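Local coordinates for alkaline serine protease (Pseudoalteromonas sp., PDB 1Y9Z), which probably cleaves peptide bonds as a cold-adapted, subtilisin-like serine protease of an Antarctic bacterium, at residues 23-28 with 90-95; 31-36 with 54-59; 35-40 with 206-211; 41-46 with 72-77; 83-88 with 376-381. All coordinates share one frame; numbering follows the deposited sequence.

Contact 1: residues 23-28 with 90-95; sequences NRTICI and NANIHI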
# COMPACT_ATOMS: atom_id res chain seq x y z
N ASN A 23 17.77 -14.57 10.54
CA ASN A 23 17.55 -16.02 10.52
C ASN A 23 16.39 -16.39 9.59
O ASN A 23 16.07 -17.57 9.44
CB ASN A 23 17.34 -16.57 11.94
CG ASN A 23 16.05 -16.09 12.60
OD1 ASN A 23 15.98 -15.98 13.83
ND2 ASN A 23 15.02 -15.85 11.81
N ARG A 24 15.79 -15.38 8.97
CA ARG A 24 14.68 -15.57 8.04
C ARG A 24 15.02 -15.03 6.65
O ARG A 24 15.87 -14.15 6.50
CB ARG A 24 13.42 -14.82 8.52
CG ARG A 24 12.85 -15.22 9.87
CD ARG A 24 12.26 -16.63 9.86
NE ARG A 24 13.30 -17.65 9.93
CZ ARG A 24 13.08 -18.95 9.78
NH1 ARG A 24 14.08 -19.81 9.87
NH2 ARG A 24 11.85 -19.39 9.54
N THR A 25 14.35 -15.57 5.64
CA THR A 25 14.54 -15.11 4.27
C THR A 25 13.16 -14.96 3.64
O THR A 25 12.37 -15.90 3.64
CB THR A 25 15.37 -16.09 3.42
OG1 THR A 25 16.71 -16.16 3.93
CG2 THR A 25 15.42 -15.62 1.97
N ILE A 26 12.88 -13.77 3.12
CA ILE A 26 11.60 -13.53 2.46
C ILE A 26 11.88 -13.28 0.98
O ILE A 26 12.76 -12.50 0.62
CB ILE A 26 10.84 -12.32 3.07
CG1 ILE A 26 9.57 -12.05 2.27
CG2 ILE A 26 11.74 -11.08 3.11
CD1 ILE A 26 8.58 -11.14 2.96
N CYS A 27 11.14 -13.98 0.12
CA CYS A 27 11.30 -13.84 -1.32
C CYS A 27 10.13 -13.09 -1.91
O CYS A 27 8.97 -13.45 -1.69
CB CYS A 27 11.38 -15.22 -1.96
SG CYS A 27 11.90 -15.28 -3.71
N ILE A 28 10.45 -12.04 -2.65
CA ILE A 28 9.45 -11.21 -3.29
C ILE A 28 9.35 -11.54 -4.77
O ILE A 28 10.28 -11.27 -5.54
CB ILE A 28 9.80 -9.71 -3.15
CG1 ILE A 28 10.01 -9.35 -1.68
CG2 ILE A 28 8.69 -8.86 -3.74
CD1 ILE A 28 10.55 -7.94 -1.46
N ASN A 90 18.67 -6.26 8.42
CA ASN A 90 18.91 -7.56 9.05
C ASN A 90 18.28 -8.69 8.24
O ASN A 90 18.93 -9.70 7.95
CB ASN A 90 18.34 -7.57 10.47
CG ASN A 90 19.15 -6.71 11.43
OD1 ASN A 90 18.59 -5.93 12.20
ND2 ASN A 90 20.47 -6.87 11.39
N ALA A 91 17.02 -8.52 7.88
CA ALA A 91 16.31 -9.54 7.12
C ALA A 91 16.96 -9.85 5.78
O ALA A 91 17.54 -8.97 5.14
CB ALA A 91 14.87 -9.10 6.89
N ASN A 92 16.88 -11.11 5.37
CA ASN A 92 17.42 -11.53 4.08
C ASN A 92 16.26 -11.46 3.11
O ASN A 92 15.18 -11.97 3.38
CB ASN A 92 17.95 -12.96 4.15
CG ASN A 92 19.10 -13.10 5.11
OD1 ASN A 92 20.18 -12.55 4.90
ND2 ASN A 92 18.88 -13.84 6.20
N ILE A 93 16.50 -10.82 1.97
CA ILE A 93 15.49 -10.66 0.95
C ILE A 93 15.98 -11.24 -0.37
O ILE A 93 17.10 -10.97 -0.78
CB ILE A 93 15.18 -9.16 0.71
CG1 ILE A 93 14.80 -8.50 2.04
CG2 ILE A 93 14.05 -9.01 -0.30
CD1 ILE A 93 14.68 -6.99 1.95
N HIS A 94 15.14 -12.05 -1.01
CA HIS A 94 15.51 -12.63 -2.30
C HIS A 94 14.48 -12.15 -3.31
O HIS A 94 13.27 -12.17 -3.05
CB HIS A 94 15.51 -14.16 -2.26
CG HIS A 94 16.24 -14.77 -3.41
ND1 HIS A 94 17.62 -14.71 -3.53
CD2 HIS A 94 15.80 -15.42 -4.51
CE1 HIS A 94 17.98 -15.29 -4.66
NE2 HIS A 94 16.90 -15.73 -5.27
N ILE A 95 14.96 -11.70 -4.46
CA ILE A 95 14.10 -11.17 -5.49
C ILE A 95 14.00 -12.06 -6.73
O ILE A 95 15.00 -12.51 -7.28
CB ILE A 95 14.60 -9.78 -5.96
CG1 ILE A 95 14.77 -8.84 -4.76
CG2 ILE A 95 13.64 -9.18 -6.98
CD1 ILE A 95 13.51 -8.60 -3.95
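The carbonyl oxygen Arg24 O is gripped twice by Asn92: the side-chain ND2 reaches it at 3.0 Å from above the carbonyl plane, and the backbone N adds a weak bond. Asn92 CG stands beside the backbone N (chi1 -63°), which lets side-chain and main-chain N-H groups turn to the same oxygen. Asn92 CB fits against Thr25 OG1 at 3.4 Å. From here strands 25-30 and 92-100 run side by side as parallel neighbours in the central sheet of the subtilisin-like alpha/beta domain. Ile26 N donates to Asn92 O, His94 N to Ile26 O at 2.9 Å, and Ile28 N to His94 O. Thr25, Cys27, Asn92 and His94 share one face. There Cys27 SG, disulfide-bonded to Cys117, lies in the plane of the His94 ring at its edge, 4.0 Å from CD2, and both ring nitrogens are engaged by Thr46 and Thr48. On the other face Ile28 CD1 touches Ile93 CG2 at 3.8 Å and Ile95 CD1 at 3.9 Å. Helix 65-74 packs on Ile26, Ile28 and Ile93, helix 368-385 on Ile26, while Trp56 meets Ile95. One face thus carries a hydrogen-bonded imidazole and amide and a disulfide, the other an aliphatic surface on which helices pack.

Contact 2: residues 31-36 with 54-59; sequences SGYDRS and GNWYQP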
# COMPACT_ATOMS: atom_id res chain seq x y z
N SER A 31 7.83 -7.40 -9.76
CA SER A 31 8.44 -6.74 -10.92
C SER A 31 9.88 -6.25 -10.74
O SER A 31 10.32 -5.34 -11.44
CB SER A 31 7.58 -5.56 -11.37
OG SER A 31 7.69 -4.45 -10.49
N GLY A 32 10.62 -6.84 -9.81
CA GLY A 32 11.98 -6.39 -9.63
C GLY A 32 12.16 -5.48 -8.44
O GLY A 32 11.19 -5.07 -7.79
N TYR A 33 13.41 -5.11 -8.19
CA TYR A 33 13.79 -4.30 -7.04
C TYR A 33 14.81 -3.24 -7.46
O TYR A 33 15.88 -3.58 -7.93
CB TYR A 33 14.41 -5.28 -6.04
CG TYR A 33 14.90 -4.74 -4.71
CD1 TYR A 33 14.15 -4.93 -3.55
CD2 TYR A 33 16.15 -4.15 -4.59
CE1 TYR A 33 14.63 -4.56 -2.31
CE2 TYR A 33 16.65 -3.76 -3.35
CZ TYR A 33 15.89 -3.98 -2.22
OH TYR A 33 16.39 -3.65 -0.98
N ASP A 34 14.48 -1.95 -7.30
CA ASP A 34 15.43 -0.91 -7.69
C ASP A 34 16.53 -0.79 -6.64
O ASP A 34 16.42 -0.02 -5.68
CB ASP A 34 14.73 0.44 -7.85
CG ASP A 34 15.65 1.51 -8.42
OD1 ASP A 34 15.20 2.64 -8.66
OD2 ASP A 34 16.85 1.19 -8.62
N ARG A 35 17.59 -1.55 -6.84
CA ARG A 35 18.70 -1.56 -5.90
C ARG A 35 19.47 -0.24 -5.84
O ARG A 35 20.25 -0.02 -4.92
CB ARG A 35 19.66 -2.71 -6.24
CG ARG A 35 20.67 -3.02 -5.15
CD ARG A 35 21.45 -4.28 -5.48
NE ARG A 35 22.15 -4.17 -6.76
CZ ARG A 35 22.91 -5.13 -7.28
NH1 ARG A 35 23.51 -4.94 -8.44
NH2 ARG A 35 23.06 -6.28 -6.63
N SER A 36 19.23 0.64 -6.81
CA SER A 36 19.92 1.93 -6.82
C SER A 36 19.27 2.93 -5.87
O SER A 36 19.84 3.99 -5.58
CB SER A 36 19.93 2.52 -8.24
OG SER A 36 18.67 3.08 -8.56
N GLY A 54 15.45 -9.72 -17.68
CA GLY A 54 16.67 -8.97 -17.41
C GLY A 54 17.23 -9.14 -16.01
O GLY A 54 17.29 -10.25 -15.48
N ASN A 55 17.65 -8.04 -15.41
CA ASN A 55 18.22 -8.07 -14.07
C ASN A 55 17.17 -7.81 -13.00
O ASN A 55 16.38 -6.87 -13.10
CB ASN A 55 19.35 -7.04 -13.94
CG ASN A 55 20.54 -7.36 -14.82
OD1 ASN A 55 21.02 -8.49 -14.84
ND2 ASN A 55 21.02 -6.36 -15.55
N TRP A 56 17.18 -8.64 -11.96
CA TRP A 56 16.22 -8.50 -10.87
C TRP A 56 16.37 -7.16 -10.16
O TRP A 56 15.41 -6.63 -9.61
CB TRP A 56 16.37 -9.64 -9.86
CG TRP A 56 17.70 -9.68 -9.15
CD1 TRP A 56 18.80 -10.42 -9.49
CD2 TRP A 56 18.06 -8.95 -7.97
NE1 TRP A 56 19.82 -10.20 -8.59
CE2 TRP A 56 19.39 -9.30 -7.65
CE3 TRP A 56 17.38 -8.04 -7.14
CZ2 TRP A 56 20.06 -8.77 -6.54
CZ3 TRP A 56 18.05 -7.50 -6.04
CH2 TRP A 56 19.38 -7.87 -5.75
N TYR A 57 17.59 -6.63 -10.17
CA TYR A 57 17.90 -5.36 -9.51
C TYR A 57 17.66 -4.12 -10.36
O TYR A 57 18.00 -3.00 -9.95
CB TYR A 57 19.34 -5.37 -8.99
CG TYR A 57 20.38 -5.80 -10.01
CD1 TYR A 57 20.69 -7.15 -10.20
CD2 TYR A 57 21.06 -4.86 -10.78
CE1 TYR A 57 21.65 -7.55 -11.12
CE2 TYR A 57 22.02 -5.25 -11.71
CZ TYR A 57 22.31 -6.59 -11.87
OH TYR A 57 23.27 -6.98 -12.78
N GLN A 58 17.09 -4.31 -11.54
CA GLN A 58 16.79 -3.21 -12.45
C GLN A 58 15.37 -3.39 -12.97
O GLN A 58 15.14 -4.09 -13.96
CB GLN A 58 17.79 -3.19 -13.62
CG GLN A 58 19.19 -2.76 -13.22
CD GLN A 58 20.22 -2.95 -14.31
OE1 GLN A 58 21.34 -2.46 -14.21
NE2 GLN A 58 19.85 -3.67 -15.36
N PRO A 59 14.39 -2.75 -12.31
CA PRO A 59 13.00 -2.89 -12.76
C PRO A 59 12.72 -2.42 -14.18
O PRO A 59 11.86 -2.96 -14.86
CB PRO A 59 12.23 -2.08 -11.72
CG PRO A 59 13.22 -1.04 -11.28
CD PRO A 59 14.49 -1.85 -11.16
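With CG anti to the backbone N (chi1 -167°) and a bend at chi3 (58°), the Arg35 side chain turns alongside Tyr57, whose own CG stands between the backbone N and the carbonyl carbon. The result is a cation-pi stack between two loops of the subtilase domain, the second of them folded into a type I beta turn from Asn55 to Gln58. The guanidinium lies flat on the phenol, planes 23° apart, with Arg35 NH1 over the ring at 3.4 Å from Tyr57 CD2. The opposite face of that ring is covered by Asn55 CB. Arg35 NH2 meets Trp56 CZ2 obliquely at 3.9 Å, so the charged group has aromatic carbon from two residues beside it. The backbones join as well: Tyr33 N donates to Trp56 O at 2.9 Å, nearly along the C=O axis, and Arg35 N reaches Tyr57 O weakly. Asp34 steadies the bend in its own loop through an Asx turn, OD2 receiving both Ser36 N and Ser36 OG from the same face of the carboxylate. Ser31 and Gly32 follow directly on an aspartate that, by family, is probably the catalytic one. Gly32, at a positive phi, passes close to Trp56 O and Pro59. Beyond it the Pro59 ring lies against Asp34, CD resting 3.7 Å from Asp34 CA.

Contact 3: residues 35-40 with 206-211; sequences RSHNDL and LSTVTV. With CA (calcium ion), chain C.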
# COMPACT_ATOMS: atom_id res chain seq x y z
N ARG A 35 17.59 -1.55 -6.84
CA ARG A 35 18.70 -1.56 -5.90
C ARG A 35 19.47 -0.24 -5.84
O ARG A 35 20.25 -0.02 -4.92
CB ARG A 35 19.66 -2.71 -6.24
CG ARG A 35 20.67 -3.02 -5.15
CD ARG A 35 21.45 -4.28 -5.48
NE ARG A 35 22.15 -4.17 -6.76
CZ ARG A 35 22.91 -5.13 -7.28
NH1 ARG A 35 23.51 -4.94 -8.44
NH2 ARG A 35 23.06 -6.28 -6.63
N SER A 36 19.23 0.64 -6.81
CA SER A 36 19.92 1.93 -6.82
C SER A 36 19.27 2.93 -5.87
O SER A 36 19.84 3.99 -5.58
CB SER A 36 19.93 2.52 -8.24
OG SER A 36 18.67 3.08 -8.56
N HIS A 37 18.08 2.58 -5.37
CA HIS A 37 17.34 3.45 -4.46
C HIS A 37 18.02 3.54 -3.09
O HIS A 37 18.41 2.53 -2.52
CB HIS A 37 15.92 2.92 -4.31
CG HIS A 37 14.98 3.89 -3.65
ND1 HIS A 37 13.86 4.38 -4.28
CD2 HIS A 37 15.03 4.49 -2.44
CE1 HIS A 37 13.25 5.24 -3.48
NE2 HIS A 37 13.94 5.32 -2.36
N ASN A 38 18.15 4.76 -2.57
CA ASN A 38 18.80 4.96 -1.27
C ASN A 38 18.16 4.20 -0.12
O ASN A 38 18.84 3.83 0.84
CB ASN A 38 18.85 6.45 -0.91
CG ASN A 38 19.79 7.24 -1.79
OD1 ASN A 38 20.68 6.68 -2.44
ND2 ASN A 38 19.61 8.56 -1.81
N ASP A 39 16.85 3.98 -0.19
CA ASP A 39 16.16 3.27 0.88
C ASP A 39 16.11 1.76 0.67
O ASP A 39 15.48 1.04 1.44
CB ASP A 39 14.73 3.81 1.04
CG ASP A 39 14.56 4.69 2.26
OD1 ASP A 39 15.59 5.16 2.80
OD2 ASP A 39 13.41 4.93 2.69
N LEU A 40 16.79 1.27 -0.37
CA LEU A 40 16.80 -0.16 -0.68
C LEU A 40 18.17 -0.74 -1.02
O LEU A 40 18.37 -1.95 -0.94
CB LEU A 40 15.85 -0.45 -1.85
CG LEU A 40 14.37 -0.17 -1.65
CD1 LEU A 40 13.64 -0.36 -2.98
CD2 LEU A 40 13.81 -1.10 -0.59
N LEU A 206 2.20 4.80 1.24
CA LEU A 206 3.41 5.45 0.77
C LEU A 206 4.59 4.49 0.85
O LEU A 206 4.79 3.84 1.87
CB LEU A 206 3.70 6.69 1.63
CG LEU A 206 5.00 7.45 1.32
CD1 LEU A 206 4.91 8.07 -0.07
CD2 LEU A 206 5.21 8.53 2.38
N SER A 207 5.35 4.40 -0.23
CA SER A 207 6.52 3.53 -0.23
C SER A 207 7.50 3.96 -1.32
O SER A 207 7.26 4.92 -2.05
CB SER A 207 6.12 2.07 -0.44
OG SER A 207 7.23 1.20 -0.24
N THR A 208 8.60 3.23 -1.41
CA THR A 208 9.64 3.46 -2.40
C THR A 208 9.17 3.06 -3.80
O THR A 208 8.42 2.10 -3.96
CB THR A 208 10.88 2.62 -2.08
OG1 THR A 208 10.47 1.26 -1.86
CG2 THR A 208 11.58 3.13 -0.83
N VAL A 209 9.62 3.80 -4.81
CA VAL A 209 9.33 3.45 -6.19
C VAL A 209 10.61 3.70 -6.97
O VAL A 209 11.52 4.36 -6.47
CB VAL A 209 8.18 4.30 -6.82
CG1 VAL A 209 6.87 4.00 -6.11
CG2 VAL A 209 8.53 5.77 -6.77
N THR A 210 10.70 3.14 -8.17
CA THR A 210 11.88 3.33 -9.01
C THR A 210 12.23 4.81 -9.03
O THR A 210 11.36 5.67 -9.23
CB THR A 210 11.60 2.84 -10.43
OG1 THR A 210 11.20 1.46 -10.38
CG2 THR A 210 12.84 2.98 -11.31
N VAL A 211 13.51 5.11 -8.80
CA VAL A 211 13.98 6.49 -8.74
C VAL A 211 13.44 7.39 -9.85
O VAL A 211 13.55 7.08 -11.04
CB VAL A 211 15.52 6.54 -8.75
CG1 VAL A 211 16.01 7.98 -8.84
CG2 VAL A 211 16.07 5.88 -7.49
CA CA C . 14.47 5.54 4.95
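Thr208, on strand 205-208, sets its methyl CG2 over one face of the His37 imidazole, a CH-pi contact offset toward the rim, with His37 NE2 at 3.6 Å. The same methyl touches Asp39 CB at 3.7 Å. Because CG2 is anti to the carbonyl carbon and OG1 lies between the backbone N and that carbon (chi1 50°), the hydroxyl is turned elsewhere: it is hydrogen-bonded to Thr67 O and passes 3.7 Å from Leu40 CD1. Next along, Val209 points away from the loop, its side chain touching His68 and Tyr365, but its backbone O accepts from His37 ND1 at 3.2 Å. The acceptor lies in the ring plane, although the bond is bent, with an angle of 136° at the hydrogen. Two residues of the loop 35-40 anchor it: His37 to the chain just beyond strand 205-208, which pairs antiparallel with 362-365, and Asp39 to a calcium ion. Asp39 OD1 and OD2 both bind the metal, at 2.5 Å and 2.6 Å, and Glu2, Ile76, Asn78, Glu80 and Val82 complete a site that resembles the high-affinity calcium site of subtilisins. Thr210 turns its back on loop 35-40 and packs on Pro59 and Thr67 of helix 65-74. Val211, leading on to strand 214-221 of what is probably the inserted beta-barrel domain, brings CG2 4.0 Å from Ser36 OG, a hydroxyl hydrogen-bonded to Asp34, and near His37 CA.

Contact 4: residues 41-46 with 72-77; sequences NANNVT and TIAAIA. With CA (calcium ion), chain C.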
# COMPACT_ATOMS: atom_id res chain seq x y z
N ASN A 41 19.09 0.13 -1.40
CA ASN A 41 20.43 -0.30 -1.80
C ASN A 41 21.18 -1.17 -0.81
O ASN A 41 21.72 -2.22 -1.18
CB ASN A 41 21.28 0.94 -2.11
CG ASN A 41 22.65 0.58 -2.66
OD1 ASN A 41 22.78 0.19 -3.82
ND2 ASN A 41 23.67 0.70 -1.82
N ALA A 42 21.21 -0.75 0.45
CA ALA A 42 21.96 -1.47 1.48
C ALA A 42 21.26 -2.58 2.25
O ALA A 42 21.67 -2.92 3.36
CB ALA A 42 22.55 -0.46 2.46
N ASN A 43 20.21 -3.16 1.67
CA ASN A 43 19.54 -4.27 2.34
C ASN A 43 20.31 -5.55 2.03
O ASN A 43 21.14 -5.57 1.11
CB ASN A 43 18.10 -4.43 1.83
CG ASN A 43 17.10 -3.65 2.65
OD1 ASN A 43 17.20 -3.59 3.87
ND2 ASN A 43 16.11 -3.06 1.98
N ASN A 44 20.07 -6.59 2.81
CA ASN A 44 20.71 -7.88 2.58
C ASN A 44 19.84 -8.54 1.52
O ASN A 44 19.10 -9.49 1.79
CB ASN A 44 20.72 -8.72 3.85
CG ASN A 44 21.34 -7.98 5.01
OD1 ASN A 44 22.30 -7.23 4.83
ND2 ASN A 44 20.82 -8.21 6.21
N VAL A 45 19.94 -8.01 0.31
CA VAL A 45 19.13 -8.47 -0.80
C VAL A 45 19.92 -9.16 -1.91
O VAL A 45 21.00 -8.72 -2.30
CB VAL A 45 18.34 -7.28 -1.40
CG1 VAL A 45 19.30 -6.20 -1.91
CG2 VAL A 45 17.42 -7.76 -2.51
N THR A 46 19.36 -10.27 -2.39
CA THR A 46 19.95 -11.04 -3.47
C THR A 46 18.82 -11.38 -4.41
O THR A 46 17.66 -11.07 -4.13
CB THR A 46 20.58 -12.35 -2.96
OG1 THR A 46 19.59 -13.11 -2.25
CG2 THR A 46 21.76 -12.06 -2.03
N THR A 72 7.73 -1.54 1.45
CA THR A 72 6.83 -1.77 2.57
C THR A 72 7.42 -2.81 3.51
O THR A 72 7.27 -2.73 4.73
CB THR A 72 5.45 -2.23 2.07
OG1 THR A 72 4.82 -1.16 1.35
CG2 THR A 72 4.56 -2.63 3.24
N ILE A 73 8.12 -3.79 2.94
CA ILE A 73 8.75 -4.86 3.70
C ILE A 73 10.05 -4.43 4.37
O ILE A 73 10.30 -4.78 5.53
CB ILE A 73 9.07 -6.07 2.79
CG1 ILE A 73 7.76 -6.72 2.32
CG2 ILE A 73 9.93 -7.08 3.53
CD1 ILE A 73 7.95 -7.74 1.21
N ALA A 74 10.88 -3.67 3.67
CA ALA A 74 12.17 -3.31 4.23
C ALA A 74 12.82 -1.98 3.83
O ALA A 74 14.05 -1.92 3.73
CB ALA A 74 13.15 -4.45 3.96
N ALA A 75 12.04 -0.93 3.61
CA ALA A 75 12.66 0.36 3.30
C ALA A 75 13.59 0.63 4.49
O ALA A 75 13.19 0.48 5.65
CB ALA A 75 11.61 1.45 3.17
N ILE A 76 14.82 1.03 4.20
CA ILE A 76 15.83 1.24 5.23
C ILE A 76 15.66 2.46 6.14
O ILE A 76 15.31 3.54 5.69
CB ILE A 76 17.22 1.30 4.58
CG1 ILE A 76 17.48 -0.01 3.83
CG2 ILE A 76 18.30 1.53 5.63
CD1 ILE A 76 18.74 0.00 3.00
N ALA A 77 15.91 2.25 7.43
CA ALA A 77 15.83 3.32 8.42
C ALA A 77 17.11 4.14 8.26
O ALA A 77 18.21 3.62 8.47
CB ALA A 77 15.74 2.73 9.82
CA CA C . 14.47 5.54 4.95
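Asn43 ND2 gives a nearly straight hydrogen bond to Ala74 O, 2.9 Å long with 166° at the hydrogen. The acceptor sits in the plane of the Asn43 amide, whereas the donor stands above the carbonyl plane of Ala74. Around this bond aliphatic carbon packs against the amide: Ala74 CB is 3.8 Å from Asn43 ND2, and Ile76 approaches tip to tip, CG1 lying 3.6 Å from Asn43 OD1. Ile76 continues outward in an extended chain (chi2 172°), which places CD1 3.6 Å from Ala42 N and against Ala42 CB. Tyr33 OH, from outside the two segments, bonds the same nitrogen, so the buried amide nitrogen has two oxygen partners. An alanine in place of Asn43 would probably leave Ala74 O and Tyr33 OH without this shared donor and open a gap in front of Ile76 CG1. Farther out, Ile76 is held on its own side, its backbone O binding the calcium ion at 2.3 Å and its N bonded to Asp39 O. The one hydrogen bond across the two segments thus comes from a neutral amide, Ile76 packing on Ala42 adds an apolar link, and the calcium is likely to polarise the Ile76 carbonyl that binds it.

Contact 5: residues 83-88 with 376-381; sequences VGVMPN and SGVATL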
# COMPACT_ATOMS: atom_id res chain seq x y z
N VAL A 83 10.27 3.93 6.09
CA VAL A 83 10.78 2.75 6.77
C VAL A 83 9.81 1.60 6.52
O VAL A 83 8.60 1.80 6.47
CB VAL A 83 10.91 2.96 8.30
CG1 VAL A 83 12.01 3.96 8.59
CG2 VAL A 83 9.59 3.44 8.88
N GLY A 84 10.36 0.40 6.34
CA GLY A 84 9.53 -0.77 6.12
C GLY A 84 9.35 -1.55 7.41
O GLY A 84 9.83 -1.13 8.47
N VAL A 85 8.67 -2.69 7.33
CA VAL A 85 8.43 -3.51 8.51
C VAL A 85 9.73 -3.90 9.21
O VAL A 85 9.81 -3.87 10.44
CB VAL A 85 7.64 -4.79 8.15
CG1 VAL A 85 7.43 -5.64 9.40
CG2 VAL A 85 6.29 -4.41 7.55
N MET A 86 10.74 -4.26 8.43
CA MET A 86 12.06 -4.64 8.94
C MET A 86 13.03 -3.68 8.24
O MET A 86 13.58 -4.00 7.19
CB MET A 86 12.37 -6.09 8.57
CG MET A 86 11.34 -7.07 9.13
SD MET A 86 11.58 -8.78 8.62
CE MET A 86 10.91 -8.71 6.95
N PRO A 87 13.26 -2.51 8.84
CA PRO A 87 14.13 -1.46 8.30
C PRO A 87 15.59 -1.39 8.72
O PRO A 87 16.32 -0.51 8.25
CB PRO A 87 13.40 -0.20 8.74
CG PRO A 87 13.06 -0.57 10.17
CD PRO A 87 12.59 -2.03 10.07
N ASN A 88 16.05 -2.30 9.57
CA ASN A 88 17.43 -2.22 10.04
C ASN A 88 18.50 -3.05 9.36
O ASN A 88 19.53 -3.35 9.96
CB ASN A 88 17.45 -2.46 11.55
CG ASN A 88 16.52 -1.52 12.30
OD1 ASN A 88 15.46 -1.93 12.78
ND2 ASN A 88 16.90 -0.25 12.38
N SER A 376 3.24 -10.14 4.95
CA SER A 376 4.41 -11.00 4.81
C SER A 376 5.61 -10.42 5.55
O SER A 376 6.44 -11.16 6.07
CB SER A 376 4.74 -11.24 3.33
OG SER A 376 5.02 -10.04 2.65
N GLY A 377 5.70 -9.09 5.60
CA GLY A 377 6.80 -8.46 6.31
C GLY A 377 6.66 -8.76 7.79
O GLY A 377 7.63 -9.15 8.45
N VAL A 378 5.45 -8.59 8.32
CA VAL A 378 5.19 -8.86 9.73
C VAL A 378 5.36 -10.34 10.03
O VAL A 378 5.88 -10.71 11.08
CB VAL A 378 3.77 -8.41 10.14
CG1 VAL A 378 3.40 -9.01 11.49
CG2 VAL A 378 3.71 -6.89 10.21
N ALA A 379 4.93 -11.20 9.11
CA ALA A 379 5.06 -12.64 9.31
C ALA A 379 6.52 -13.00 9.50
O ALA A 379 6.88 -13.78 10.38
CB ALA A 379 4.47 -13.39 8.12
N THR A 380 7.37 -12.43 8.65
CA THR A 380 8.81 -12.69 8.71
C THR A 380 9.39 -12.16 10.02
O THR A 380 10.18 -12.84 10.68
CB THR A 380 9.53 -12.02 7.52
OG1 THR A 380 8.94 -12.48 6.29
CG2 THR A 380 11.00 -12.37 7.51
N LEU A 381 8.99 -10.95 10.40
CA LEU A 381 9.46 -10.32 11.63
C LEU A 381 9.10 -11.16 12.86
O LEU A 381 9.95 -11.45 13.70
CB LEU A 381 8.87 -8.92 11.77
CG LEU A 381 9.13 -8.16 13.07
CD1 LEU A 381 10.63 -8.00 13.31
CD2 LEU A 381 8.46 -6.80 12.99
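The loop 83-88 comes up to helix 368-385 most closely at Val85 and Gly377, whose CA atoms lie 5.7 Å apart, a nearness that the missing side chain of the glycine permits. Val85 CG1 settles against the bare helix backbone, 3.6 Å from Gly377 C, and reaches Val378 CG2 and Leu381 CD2 as well. Met86 runs past Leu381 in the opposite direction and crosses Thr380 at about a right angle. A bend at chi3 (-78°) places the methyl CE 3.6 Å from Thr380 CB and equally near Gly377 O, while SD lies 3.8 Å from Thr380 CG2. An alanine at Met86 would probably open a gap between the loop and the helix, with Thr380 and Leu381 losing the thioether that packs on both. Thr380 OG1 does not turn to the loop for a partner: it bonds Ser376 O at 2.8 Å, an acceptor that Thr380 N also uses from the other face of its plane. Met86 also rests on Ile73 of helix 65-74, so the loop packs against both helices. Ser369, in the first turn of helix 368-385, lines the site of the bound phenylmethanesulfonic acid, consistent with the subtilisin fold, in which the catalytic serine stands at the start of a long helix.

In the fold
All five contacts are buried; contacts 1 and 5 have no exposed touching residue, whereas contacts 2, 3 and 4 each include one or two. Helix 368-385 of contact 5 covers Ile26 of contact 1, and the two meet through Ile26 on Ser376 and Thr380 and Ala91 on Met86. Contacts 2, 3 and 4 each involve the chain from the end of strand 25-30 into strand 44-47 and have more mixed chemistry: a cation-pi stack, an imidazole bond and an amide bond. Contacts 2 and 3 share Arg35 and Ser36. Contacts 3 and 4 share one calcium ion, supplying a carboxylate and a carbonyl respectively. Tyr33 of contact 2 ties in contacts 3 and 4 through its hydroxyl, and its ring touches Ile95 of contact 1.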